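Local coordinates for alcohol dehydrogenase superfamily protein (Novosphingobium aromaticivorans, PDB 3GAZ) that probably acts as an NADP-dependent oxidoreductase of the medium-chain dehydrogenase/reductase (alcohol dehydrogenase) superfamily, at residues M8-F20 / R52-I66. Numbering follows the deposited sequence.
Sequences MIAAVVEEANGPF and RAGEAPHAQQPLPAI
With CG trans to its backbone N (chi1 178°) and the chain extended from there to NE, Arg52 reaches from the end of helix 46-52 across Val13 CG1 to the backbone of Gly18. It grips that carbonyl side-on: NE lies 2.9 Å from Gly18 O, nearly in line with the C=O bond, while NH2 makes a longer bond from above the carbonyl plane. Both bonds lie in the guanidinium plane and meet its edge at a single oxygen, which limits its rotation. Phe20 CE2 sits over one guanidinium face, toward its rim, 3.6 Å from Arg52 CZ, the planes 41° apart. Asn17 N donates to Arg52 O at 2.8 Å, in the type II turn from Glu15 to Gly18. A water joins Asn17 ND2 to Ala53 O. Leu63 brings CD1 against the backbone of the turn, 3.4 Å from Ala16 N, and packs against Val13 CG1. Beyond the cis peptide before Pro64, Val13 and Ala65 form an antiparallel hydrogen-bonded pair, and Ile66 reaches alongside strand 8-13, its CD1 3.7 Å from Ala10 CB. The beta hairpin of strands 7-13 and 20-26 is thus pinned to the loop after helix 46-52, within the GroES-like fold of alcohol dehydrogenases.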
loop_
_atom_site.group_PDB
_atom_site.type_symbol
_atom_site.label_atom_id
_atom_site.label_comp_id
_atom_site.label_asym_id
_atom_site.label_seq_id
_atom_site.Cartn_x
_atom_site.Cartn_y
_atom_site.Cartn_z
HETATM N N MSE A 8 9.137 -11.160 16.554
HETATM C CA MSE A 8 10.349 -10.807 15.827
HETATM C C MSE A 8 10.724 -9.381 16.206
HETATM O O MSE A 8 9.904 -8.643 16.752
HETATM C CB MSE A 8 10.138 -10.889 14.302
HETATM C CG MSE A 8 9.250 -9.789 13.693
HETATM SE SE MSE A 8 9.347 -9.664 11.851
HETATM C CE MSE A 8 8.101 -8.367 11.539
ATOM N N ILE A 9 11.967 -9.005 15.928
ATOM C CA ILE A 9 12.430 -7.653 16.199
ATOM C C ILE A 9 12.403 -6.912 14.865
ATOM O O ILE A 9 12.817 -7.452 13.838
ATOM C CB ILE A 9 13.888 -7.631 16.730
ATOM C CG1 ILE A 9 13.962 -8.296 18.107
ATOM C CG2 ILE A 9 14.397 -6.190 16.808
ATOM C CD1 ILE A 9 13.132 -7.606 19.167
ATOM N N ALA A 10 11.913 -5.680 14.880
ATOM C CA ALA A 10 11.859 -4.875 13.672
ATOM C C ALA A 10 12.052 -3.414 14.038
ATOM O O ALA A 10 11.777 -3.001 15.167
ATOM C CB ALA A 10 10.513 -5.062 12.965
ATOM N N ALA A 11 12.542 -2.637 13.082
ATOM C CA ALA A 11 12.747 -1.215 13.295
ATOM C C ALA A 11 11.538 -0.525 12.681
ATOM O O ALA A 11 11.210 -0.741 11.511
ATOM C CB ALA A 11 14.026 -0.755 12.615
ATOM N N VAL A 12 10.869 0.295 13.477
ATOM C CA VAL A 12 9.692 0.996 13.006
ATOM C C VAL A 12 9.864 2.503 13.047
ATOM O O VAL A 12 10.333 3.052 14.045
ATOM C CB VAL A 12 8.454 0.640 13.870
ATOM C CG1 VAL A 12 7.220 1.355 13.334
ATOM C CG2 VAL A 12 8.241 -0.862 13.889
ATOM N N VAL A 13 9.503 3.170 11.954
ATOM C CA VAL A 13 9.555 4.619 11.912
ATOM C C VAL A 13 8.115 4.975 12.260
ATOM O O VAL A 13 7.193 4.679 11.499
ATOM C CB VAL A 13 9.927 5.151 10.510
ATOM C CG1 VAL A 13 9.848 6.667 10.496
ATOM C CG2 VAL A 13 11.337 4.708 10.149
ATOM N N GLU A 14 7.927 5.575 13.429
ATOM C CA GLU A 14 6.598 5.912 13.920
ATOM C C GLU A 14 5.971 7.163 13.322
ATOM O O GLU A 14 4.766 7.194 13.066
ATOM C CB GLU A 14 6.645 6.013 15.444
ATOM C CG GLU A 14 7.437 4.871 16.067
ATOM C CD GLU A 14 7.276 4.774 17.568
ATOM O OE1 GLU A 14 7.392 5.814 18.248
ATOM O OE2 GLU A 14 7.048 3.650 18.065
ATOM N N GLU A 15 6.783 8.190 13.108
ATOM C CA GLU A 15 6.297 9.435 12.533
ATOM C C GLU A 15 7.364 10.080 11.660
ATOM O O GLU A 15 8.537 9.709 11.723
ATOM C CB GLU A 15 5.872 10.415 13.634
ATOM C CG GLU A 15 6.973 10.833 14.609
ATOM C CD GLU A 15 7.175 9.840 15.736
ATOM O OE1 GLU A 15 6.164 9.400 16.326
ATOM O OE2 GLU A 15 8.342 9.508 16.043
ATOM N N ALA A 16 6.948 11.048 10.849
ATOM C CA ALA A 16 7.865 11.747 9.959
ATOM C C ALA A 16 9.129 12.180 10.691
ATOM O O ALA A 16 9.061 12.785 11.762
ATOM C CB ALA A 16 7.175 12.960 9.346
ATOM N N ASN A 17 10.277 11.850 10.109
ATOM C CA ASN A 17 11.578 12.197 10.665
ATOM C C ASN A 17 11.865 11.589 12.025
ATOM O O ASN A 17 12.837 11.959 12.680
ATOM C CB ASN A 17 11.725 13.717 10.743
ATOM C CG ASN A 17 11.621 14.373 9.386
ATOM O OD1 ASN A 17 12.327 13.995 8.451
ATOM N ND2 ASN A 17 10.738 15.359 9.268
ATOM N N GLY A 18 11.022 10.658 12.449
ATOM C CA GLY A 18 11.225 10.025 13.737
ATOM C C GLY A 18 12.371 9.029 13.704
ATOM O O GLY A 18 12.852 8.664 12.630
ATOM N N PRO A 19 12.841 8.578 14.874
ATOM C CA PRO A 19 13.941 7.615 14.940
ATOM C C PRO A 19 13.490 6.212 14.547
ATOM O O PRO A 19 12.298 5.920 14.516
ATOM C CB PRO A 19 14.362 7.680 16.405
ATOM C CG PRO A 19 13.055 7.940 17.100
ATOM C CD PRO A 19 12.442 9.011 16.226
ATOM N N PHE A 20 14.450 5.353 14.236
ATOM C CA PHE A 20 14.140 3.974 13.899
ATOM C C PHE A 20 13.965 3.285 15.247
ATOM O O PHE A 20 14.931 3.069 15.978
ATOM C CB PHE A 20 15.291 3.363 13.097
ATOM C CG PHE A 20 15.335 3.828 11.670
ATOM C CD1 PHE A 20 14.484 3.268 10.719
ATOM C CD2 PHE A 20 16.177 4.866 11.285
ATOM C CE1 PHE A 20 14.473 3.737 9.409
ATOM C CE2 PHE A 20 16.172 5.342 9.978
ATOM C CZ PHE A 20 15.317 4.777 9.036
ATOM N N ARG A 52 10.986 8.157 5.173
ATOM C CA ARG A 52 11.115 8.403 6.607
ATOM C C ARG A 52 10.714 9.841 6.922
ATOM O O ARG A 52 10.091 10.116 7.950
ATOM C CB ARG A 52 12.561 8.172 7.053
ATOM C CG ARG A 52 12.816 8.451 8.520
ATOM C CD ARG A 52 14.305 8.408 8.822
ATOM N NE ARG A 52 14.583 8.554 10.247
ATOM C CZ ARG A 52 15.790 8.794 10.750
ATOM N NH1 ARG A 52 16.835 8.917 9.943
ATOM N NH2 ARG A 52 15.956 8.905 12.062
ATOM N N ALA A 53 11.080 10.755 6.029
ATOM C CA ALA A 53 10.763 12.169 6.201
ATOM C C ALA A 53 9.317 12.471 5.808
ATOM O O ALA A 53 8.849 13.602 5.954
ATOM C CB ALA A 53 11.723 13.019 5.369
ATOM N N GLY A 54 8.615 11.454 5.316
ATOM C CA GLY A 54 7.233 11.632 4.914
ATOM C C GLY A 54 7.094 12.519 3.694
ATOM O O GLY A 54 6.100 13.232 3.544
ATOM N N GLU A 55 8.087 12.471 2.811
ATOM C CA GLU A 55 8.064 13.290 1.608
ATOM C C GLU A 55 8.238 12.459 0.344
ATOM O O GLU A 55 8.834 12.919 -0.630
ATOM C CB GLU A 55 9.160 14.354 1.683
ATOM C CG GLU A 55 9.065 15.235 2.917
ATOM C CD GLU A 55 10.198 16.235 3.013
ATOM O OE1 GLU A 55 11.363 15.844 2.782
ATOM O OE2 GLU A 55 9.924 17.410 3.329
ATOM N N ALA A 56 7.704 11.239 0.362
ATOM C CA ALA A 56 7.797 10.339 -0.785
ATOM C C ALA A 56 6.408 9.838 -1.189
ATOM O O ALA A 56 6.092 8.659 -1.032
ATOM C CB ALA A 56 8.702 9.162 -0.444
ATOM N N PRO A 57 5.563 10.734 -1.720
ATOM C CA PRO A 57 4.204 10.379 -2.144
ATOM C C PRO A 57 4.131 9.231 -3.149
ATOM O O PRO A 57 3.229 8.400 -3.076
ATOM C CB PRO A 57 3.666 11.694 -2.711
ATOM C CG PRO A 57 4.902 12.395 -3.189
ATOM C CD PRO A 57 5.869 12.134 -2.062
ATOM N N HIS A 58 5.082 9.183 -4.080
ATOM C CA HIS A 58 5.104 8.129 -5.090
ATOM C C HIS A 58 5.343 6.747 -4.483
ATOM O O HIS A 58 5.079 5.729 -5.127
ATOM C CB HIS A 58 6.193 8.393 -6.140
ATOM C CG HIS A 58 6.140 9.761 -6.742
ATOM N ND1 HIS A 58 4.957 10.424 -6.986
ATOM C CD2 HIS A 58 7.128 10.589 -7.157
ATOM C CE1 HIS A 58 5.218 11.605 -7.520
ATOM N NE2 HIS A 58 6.528 11.728 -7.635
ATOM N N ALA A 59 5.847 6.712 -3.251
ATOM C CA ALA A 59 6.130 5.447 -2.578
ATOM C C ALA A 59 4.903 4.847 -1.900
ATOM O O ALA A 59 4.859 3.647 -1.634
ATOM C CB ALA A 59 7.249 5.637 -1.555
ATOM N N GLN A 60 3.909 5.684 -1.624
ATOM C CA GLN A 60 2.686 5.223 -0.979
ATOM C C GLN A 60 3.009 4.369 0.250
ATOM O O GLN A 60 2.468 3.275 0.427
ATOM C CB GLN A 60 1.839 4.424 -1.979
ATOM C CG GLN A 60 1.499 5.219 -3.240
ATOM C CD GLN A 60 0.660 4.447 -4.249
ATOM O OE1 GLN A 60 0.497 4.886 -5.384
ATOM N NE2 GLN A 60 0.125 3.301 -3.841
ATOM N N GLN A 61 3.895 4.884 1.097
ATOM C CA GLN A 61 4.294 4.190 2.317
ATOM C C GLN A 61 4.084 5.106 3.526
ATOM O O GLN A 61 5.037 5.688 4.059
ATOM C CB GLN A 61 5.768 3.773 2.244
ATOM C CG GLN A 61 6.223 2.898 3.411
ATOM C CD GLN A 61 5.839 1.433 3.230
ATOM O OE1 GLN A 61 4.861 1.118 2.559
ATOM N NE2 GLN A 61 6.606 0.535 3.844
ATOM N N PRO A 62 2.824 5.259 3.968
ATOM C CA PRO A 62 2.556 6.118 5.123
ATOM C C PRO A 62 3.096 5.504 6.412
ATOM O O PRO A 62 3.287 4.289 6.502
ATOM C CB PRO A 62 1.035 6.232 5.120
ATOM C CG PRO A 62 0.609 4.882 4.589
ATOM C CD PRO A 62 1.581 4.663 3.447
ATOM N N LEU A 63 3.347 6.356 7.401
ATOM C CA LEU A 63 3.867 5.916 8.690
ATOM C C LEU A 63 2.708 5.794 9.683
ATOM O O LEU A 63 1.654 6.405 9.494
ATOM C CB LEU A 63 4.887 6.935 9.200
ATOM C CG LEU A 63 5.990 7.287 8.195
ATOM C CD1 LEU A 63 6.859 8.408 8.748
ATOM C CD2 LEU A 63 6.825 6.047 7.894
ATOM N N PRO A 64 2.889 5.012 10.757
ATOM C CA PRO A 64 4.096 4.253 11.093
ATOM C C PRO A 64 4.323 3.101 10.124
ATOM O O PRO A 64 3.381 2.605 9.505
ATOM C CB PRO A 64 3.804 3.762 12.505
ATOM C CG PRO A 64 2.323 3.525 12.450
ATOM C CD PRO A 64 1.831 4.775 11.756
ATOM N N ALA A 65 5.575 2.674 9.996
ATOM C CA ALA A 65 5.877 1.574 9.096
ATOM C C ALA A 65 7.311 1.082 9.222
ATOM O O ALA A 65 8.182 1.773 9.747
ATOM C CB ALA A 65 5.599 1.999 7.646
ATOM N N ILE A 66 7.533 -0.139 8.748
ATOM C CA ILE A 66 8.853 -0.742 8.737
ATOM C C ILE A 66 9.359 -0.433 7.337
ATOM O O ILE A 66 8.707 -0.787 6.348
ATOM C CB ILE A 66 8.766 -2.267 8.943
ATOM C CG1 ILE A 66 8.266 -2.565 10.362
ATOM C CG2 ILE A 66 10.121 -2.904 8.690
ATOM C CD1 ILE A 66 7.854 -4.006 10.592
HETATM O O HOH W 1 10.021 16.291 6.511
#